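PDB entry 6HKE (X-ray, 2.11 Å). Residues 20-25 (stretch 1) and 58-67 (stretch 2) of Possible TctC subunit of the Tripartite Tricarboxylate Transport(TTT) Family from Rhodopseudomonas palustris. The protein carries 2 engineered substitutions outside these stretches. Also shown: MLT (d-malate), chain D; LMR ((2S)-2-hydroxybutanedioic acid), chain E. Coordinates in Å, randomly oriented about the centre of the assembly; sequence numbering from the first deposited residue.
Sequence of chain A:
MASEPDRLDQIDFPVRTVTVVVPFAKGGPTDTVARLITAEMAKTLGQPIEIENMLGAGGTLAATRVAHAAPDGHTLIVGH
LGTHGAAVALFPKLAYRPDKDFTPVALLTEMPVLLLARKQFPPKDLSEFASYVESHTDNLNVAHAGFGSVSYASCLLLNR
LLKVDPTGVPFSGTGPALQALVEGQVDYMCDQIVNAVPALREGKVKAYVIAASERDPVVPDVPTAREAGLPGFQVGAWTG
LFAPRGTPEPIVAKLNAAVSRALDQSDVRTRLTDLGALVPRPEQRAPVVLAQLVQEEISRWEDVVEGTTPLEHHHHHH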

ATOM      1  N   VAL A  20       1.215  15.743  -6.643  1.00 23.66           N
ATOM      2  CA  VAL A  20       0.741  14.388  -6.271  1.00 21.30           C
ATOM      3  C   VAL A  20       1.250  14.173  -4.854  1.00 21.45           C
ATOM      4  O   VAL A  20       2.477  14.166  -4.636  1.00 19.14           O
ATOM      5  CB  VAL A  20       1.227  13.296  -7.237  1.00 20.47           C
ATOM      6  CG1 VAL A  20       0.879  11.907  -6.716  1.00 20.25           C
ATOM      7  CG2 VAL A  20       0.681  13.514  -8.648  1.00 21.76           C
ATOM      8  N   VAL A  21       0.306  14.096  -3.937  1.00 22.41           N
ATOM      9  CA  VAL A  21       0.557  13.958  -2.490  1.00 22.36           C
ATOM     10  C   VAL A  21       0.607  12.466  -2.181  1.00 22.20           C
ATOM     11  O   VAL A  21      -0.292  11.741  -2.635  1.00 20.49           O
ATOM     12  CB  VAL A  21      -0.530  14.702  -1.699  1.00 22.11           C
ATOM     13  CG1 VAL A  21      -0.284  14.581  -0.208  1.00 24.73           C
ATOM     14  CG2 VAL A  21      -0.579  16.163  -2.100  1.00 24.31           C
ATOM     15  N   VAL A  22       1.635  12.065  -1.434  1.00 23.40           N
ATOM     16  CA  VAL A  22       1.868  10.697  -0.903  1.00 23.92           C
ATOM     17  C   VAL A  22       1.775  10.767   0.621  1.00 24.11           C
ATOM     18  O   VAL A  22       2.432  11.611   1.237  1.00 22.70           O
ATOM     19  CB  VAL A  22       3.230  10.151  -1.383  1.00 25.53           C
ATOM     20  CG1 VAL A  22       3.639   8.916  -0.613  1.00 23.29           C
ATOM     21  CG2 VAL A  22       3.225   9.857  -2.887  1.00 26.82           C
ATOM     22  N   PRO A  23       0.924   9.925   1.264  1.00 24.07           N
ATOM     23  CA  PRO A  23       0.705   9.985   2.715  1.00 24.38           C
ATOM     24  C   PRO A  23       1.876   9.494   3.586  1.00 23.94           C
ATOM     25  O   PRO A  23       1.815   9.644   4.809  1.00 22.43           O
ATOM     26  CB  PRO A  23      -0.469   9.030   2.989  1.00 23.56           C
ATOM     27  CG  PRO A  23      -1.050   8.699   1.636  1.00 23.70           C
ATOM     28  CD  PRO A  23       0.043   8.943   0.616  1.00 22.99           C
ATOM     29  N   PHE A  24       2.886   8.881   2.957  1.00 22.34           N
ATOM     30  CA  PHE A  24       3.941   8.122   3.668  1.00 21.67           C
ATOM     31  C   PHE A  24       5.336   8.638   3.328  1.00 20.99           C
ATOM     32  O   PHE A  24       5.549   9.315   2.316  1.00 21.85           O
ATOM     33  CB  PHE A  24       3.768   6.641   3.354  1.00 20.29           C
ATOM     34  CG  PHE A  24       2.436   6.134   3.831  1.00 19.61           C
ATOM     35  CD1 PHE A  24       2.202   5.954   5.181  1.00 19.44           C
ATOM     36  CD2 PHE A  24       1.401   5.899   2.941  1.00 19.01           C
ATOM     37  CE1 PHE A  24       0.962   5.521   5.630  1.00 19.21           C
ATOM     38  CE2 PHE A  24       0.168   5.458   3.394  1.00 19.20           C
ATOM     39  CZ  PHE A  24      -0.048   5.272   4.738  1.00 18.95           C
ATOM     40  N   ALA A  25       6.270   8.284   4.192  1.00 22.96           N
ATOM     41  CA  ALA A  25       7.683   8.727   4.156  1.00 24.23           C
ATOM     42  C   ALA A  25       8.322   8.296   2.835  1.00 25.28           C
ATOM     43  O   ALA A  25       7.953   7.210   2.288  1.00 23.19           O
ATOM     44  CB  ALA A  25       8.422   8.172   5.344  1.00 25.22           C
ATOM     45  N   GLY A  58      -1.977   8.660  10.984  1.00 30.76           N
ATOM     46  CA  GLY A  58      -1.738   7.290  10.500  1.00 29.05           C
ATOM     47  C   GLY A  58      -1.991   7.127   9.012  1.00 26.33           C
ATOM     48  O   GLY A  58      -2.580   6.110   8.620  1.00 24.66           O
ATOM     49  N   GLY A  59      -1.535   8.070   8.203  1.00 25.50           N
ATOM     50  CA  GLY A  59      -1.538   7.923   6.740  1.00 26.29           C
ATOM     51  C   GLY A  59      -2.775   8.529   6.104  1.00 26.06           C
ATOM     52  O   GLY A  59      -2.907   8.393   4.874  1.00 22.08           O
ATOM     53  N   THR A  60      -3.631   9.199   6.893  1.00 26.14           N
ATOM     54  CA  THR A  60      -4.940   9.728   6.431  1.00 25.15           C
ATOM     55  C   THR A  60      -4.968  11.248   6.338  1.00 23.43           C
ATOM     56  O   THR A  60      -5.896  11.723   5.676  1.00 23.79           O
ATOM     57  CB  THR A  60      -6.091   9.266   7.327  1.00 27.84           C
ATOM     58  OG1 THR A  60      -5.911   9.860   8.609  1.00 27.64           O
ATOM     59  CG2 THR A  60      -6.153   7.757   7.420  1.00 29.19           C
ATOM     60  N   LEU A  61      -4.033  11.968   6.972  1.00 22.34           N
ATOM     61  CA  LEU A  61      -3.938  13.446   6.897  1.00 22.65           C
ATOM     62  C   LEU A  61      -3.821  13.899   5.441  1.00 22.75           C
ATOM     63  O   LEU A  61      -4.512  14.849   5.093  1.00 25.40           O
ATOM     64  CB  LEU A  61      -2.743  13.968   7.699  1.00 24.47           C
ATOM     65  CG  LEU A  61      -2.489  15.472   7.547  1.00 26.40           C
ATOM     66  CD1 LEU A  61      -3.600  16.276   8.200  1.00 28.14           C
ATOM     67  CD2 LEU A  61      -1.149  15.864   8.137  1.00 27.94           C
ATOM     68  N   ALA A  62      -2.963  13.278   4.628  1.00 23.44           N
ATOM     69  CA  ALA A  62      -2.764  13.670   3.216  1.00 24.24           C
ATOM     70  C   ALA A  62      -4.117  13.667   2.506  1.00 25.55           C
ATOM     71  O   ALA A  62      -4.438  14.677   1.858  1.00 26.32           O
ATOM     72  CB  ALA A  62      -1.806  12.759   2.512  1.00 24.24           C
ATOM     73  N   ALA A  63      -4.849  12.553   2.618  1.00 24.91           N
ATOM     74  CA  ALA A  63      -6.143  12.321   1.945  1.00 24.82           C
ATOM     75  C   ALA A  63      -7.165  13.330   2.482  1.00 24.15           C
ATOM     76  O   ALA A  63      -8.004  13.810   1.698  1.00 22.66           O
ATOM     77  CB  ALA A  63      -6.593  10.892   2.137  1.00 23.93           C
ATOM     78  N   THR A  64      -7.104  13.651   3.768  1.00 25.41           N
ATOM     79  CA  THR A  64      -8.004  14.663   4.379  1.00 27.36           C
ATOM     80  C   THR A  64      -7.728  16.033   3.742  1.00 28.78           C
ATOM     81  O   THR A  64      -8.706  16.694   3.343  1.00 31.86           O
ATOM     82  CB  THR A  64      -7.867  14.681   5.903  1.00 28.46           C
ATOM     83  OG1 THR A  64      -8.119  13.346   6.340  1.00 26.47           O
ATOM     84  CG2 THR A  64      -8.819  15.654   6.558  1.00 28.00           C
ATOM     85  N   ARG A  65      -6.467  16.456   3.636  1.00 30.52           N
ATOM     86  CA  ARG A  65      -6.117  17.776   3.038  1.00 33.64           C
ATOM     87  C   ARG A  65      -6.515  17.768   1.558  1.00 30.24           C
ATOM     88  O   ARG A  65      -7.065  18.773   1.102  1.00 29.52           O
ATOM     89  CB  ARG A  65      -4.640  18.146   3.241  1.00 37.98           C
ATOM     90  CG  ARG A  65      -4.358  18.733   4.620  1.00 45.29           C
ATOM     91  CD  ARG A  65      -3.097  19.593   4.693  1.00 54.25           C
ATOM     92  NE  ARG A  65      -2.718  19.857   6.082  1.00 60.89           N
ATOM     93  CZ  ARG A  65      -1.470  19.937   6.549  1.00 70.67           C
ATOM     94  NH1 ARG A  65      -1.263  20.163   7.839  1.00 72.65           N
ATOM     95  NH2 ARG A  65      -0.432  19.767   5.746  1.00 74.23           N
ATOM     96  N   VAL A  66      -6.308  16.667   0.837  1.00 29.57           N
ATOM     97  CA  VAL A  66      -6.631  16.642  -0.621  1.00 29.52           C
ATOM     98  C   VAL A  66      -8.152  16.527  -0.827  1.00 27.29           C
ATOM     99  O   VAL A  66      -8.648  17.066  -1.813  1.00 27.39           O
ATOM    100  CB  VAL A  66      -5.819  15.576  -1.372  1.00 27.74           C
ATOM    101  CG1 VAL A  66      -6.296  15.417  -2.809  1.00 26.84           C
ATOM    102  CG2 VAL A  66      -4.342  15.941  -1.354  1.00 28.87           C
ATOM    103  N   ALA A  67      -8.896  15.933   0.098  1.00 26.97           N
ATOM    104  CA  ALA A  67     -10.376  15.972   0.077  1.00 26.92           C
ATOM    105  C   ALA A  67     -10.837  17.435  -0.007  1.00 28.46           C
ATOM    106  O   ALA A  67     -11.863  17.688  -0.651  1.00 26.55           O
ATOM    107  CB  ALA A  67     -10.926  15.278   1.296  1.00 27.74           C
TER
HETATM  108  C1  MLT D 401       1.411   1.453   4.156  0.50 25.58           C
HETATM  109  O1  MLT D 401       0.182   1.481   3.925  0.50 27.17           O
HETATM  110  O2  MLT D 401       1.884   0.634   4.976  0.50 27.40           O
HETATM  111  C2  MLT D 401       2.301   2.456   3.457  0.50 24.87           C
HETATM  112  O3  MLT D 401       2.154   2.563   2.026  0.50 24.46           O
HETATM  113  C3  MLT D 401       3.754   2.120   3.615  0.50 25.36           C
HETATM  114  C4  MLT D 401       4.452   3.250   2.903  0.50 25.30           C
HETATM  115  O4  MLT D 401       4.137   3.532   1.715  0.50 23.34           O
HETATM  116  O5  MLT D 401       5.295   3.876   3.577  0.50 25.36           O
HETATM  117  C1  LMR E 402       1.549   1.188   4.282  0.50 21.59           C
HETATM  118  O1A LMR E 402       0.518   1.872   4.182  0.50 22.44           O
HETATM  119  O1B LMR E 402       1.657   0.163   5.006  0.50 21.49           O
HETATM  120  C2  LMR E 402       2.765   1.620   3.446  0.50 21.68           C
HETATM  121  O2  LMR E 402       2.484   1.840   2.068  0.50 21.27           O
HETATM  122  C3  LMR E 402       3.422   2.898   3.975  0.50 22.34           C
HETATM  123  C4  LMR E 402       4.401   3.364   2.912  0.50 22.43           C
HETATM  124  O4A LMR E 402       5.614   3.346   3.195  0.50 23.07           O
HETATM  125  O4B LMR E 402       3.953   3.702   1.789  0.50 20.64           O

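Stretch 1 finishes a β-strand at Val 20 to Val 22 and continues as loop through Pro 23 to Ala 25; stretch 2 passes through Gly 58, Gly 59 and Thr 60 into a helix that starts at Leu 61. The backbones come nearest at Pro 23 and Gly 59, whose CA atoms lie 5.0 Å apart. No hydrogen bond joins the stretches, and the contact, 267 Å² of buried surface summed over both sides, rests on close apolar packing. The helix holds its own backbone: Thr 64 N donates to Thr 60 O (3.0 Å) and Val 66 N to Ala 62 O (2.9 Å). Thr 64 OG1 also donates to Thr 60 O, at 2.8 Å, so that one carbonyl takes both bonds.

Strand alternation decides which side chains meet the helix. Val 21 points toward it, while Val 20 and Val 22 point away. Both methyls of Val 21 are used: Val 21 CG1 lies 3.6 Å from Ala 62 CB, and Val 21 CG2 lies 3.8 Å from Val 66 CG2. Ala 62 and Val 66, four residues apart and so about one helical turn, present neighbouring apolar groups to this one valine. Ala 62 CB also lies 3.7 Å from the CA of Pro 23, the next residue of stretch 1 whose CA-to-CB bond points toward stretch 2. Pro 23 CB in turn sits 3.1 Å from Gly 59 O, a tight approach of carbon to carbonyl oxygen.

Phe 24 leaves the backbone sideways, but its ring end reaches stretch 2, bringing Phe 24 CZ to 3.6 Å from Gly 59 CA. An ideal CB on Gly 59 would fall 2.4 Å from Phe 24 CZ, a clash, and the backbone angles there (phi 94°, psi 5°) independently call for glycine. Two overlapping malate models, d-malate and (2S)-2-hydroxybutanedioic acid, which cannot be present together, occupy one site over one face of the Phe 24 ring, so Phe 24 touches both stretch 2 and the ligand site.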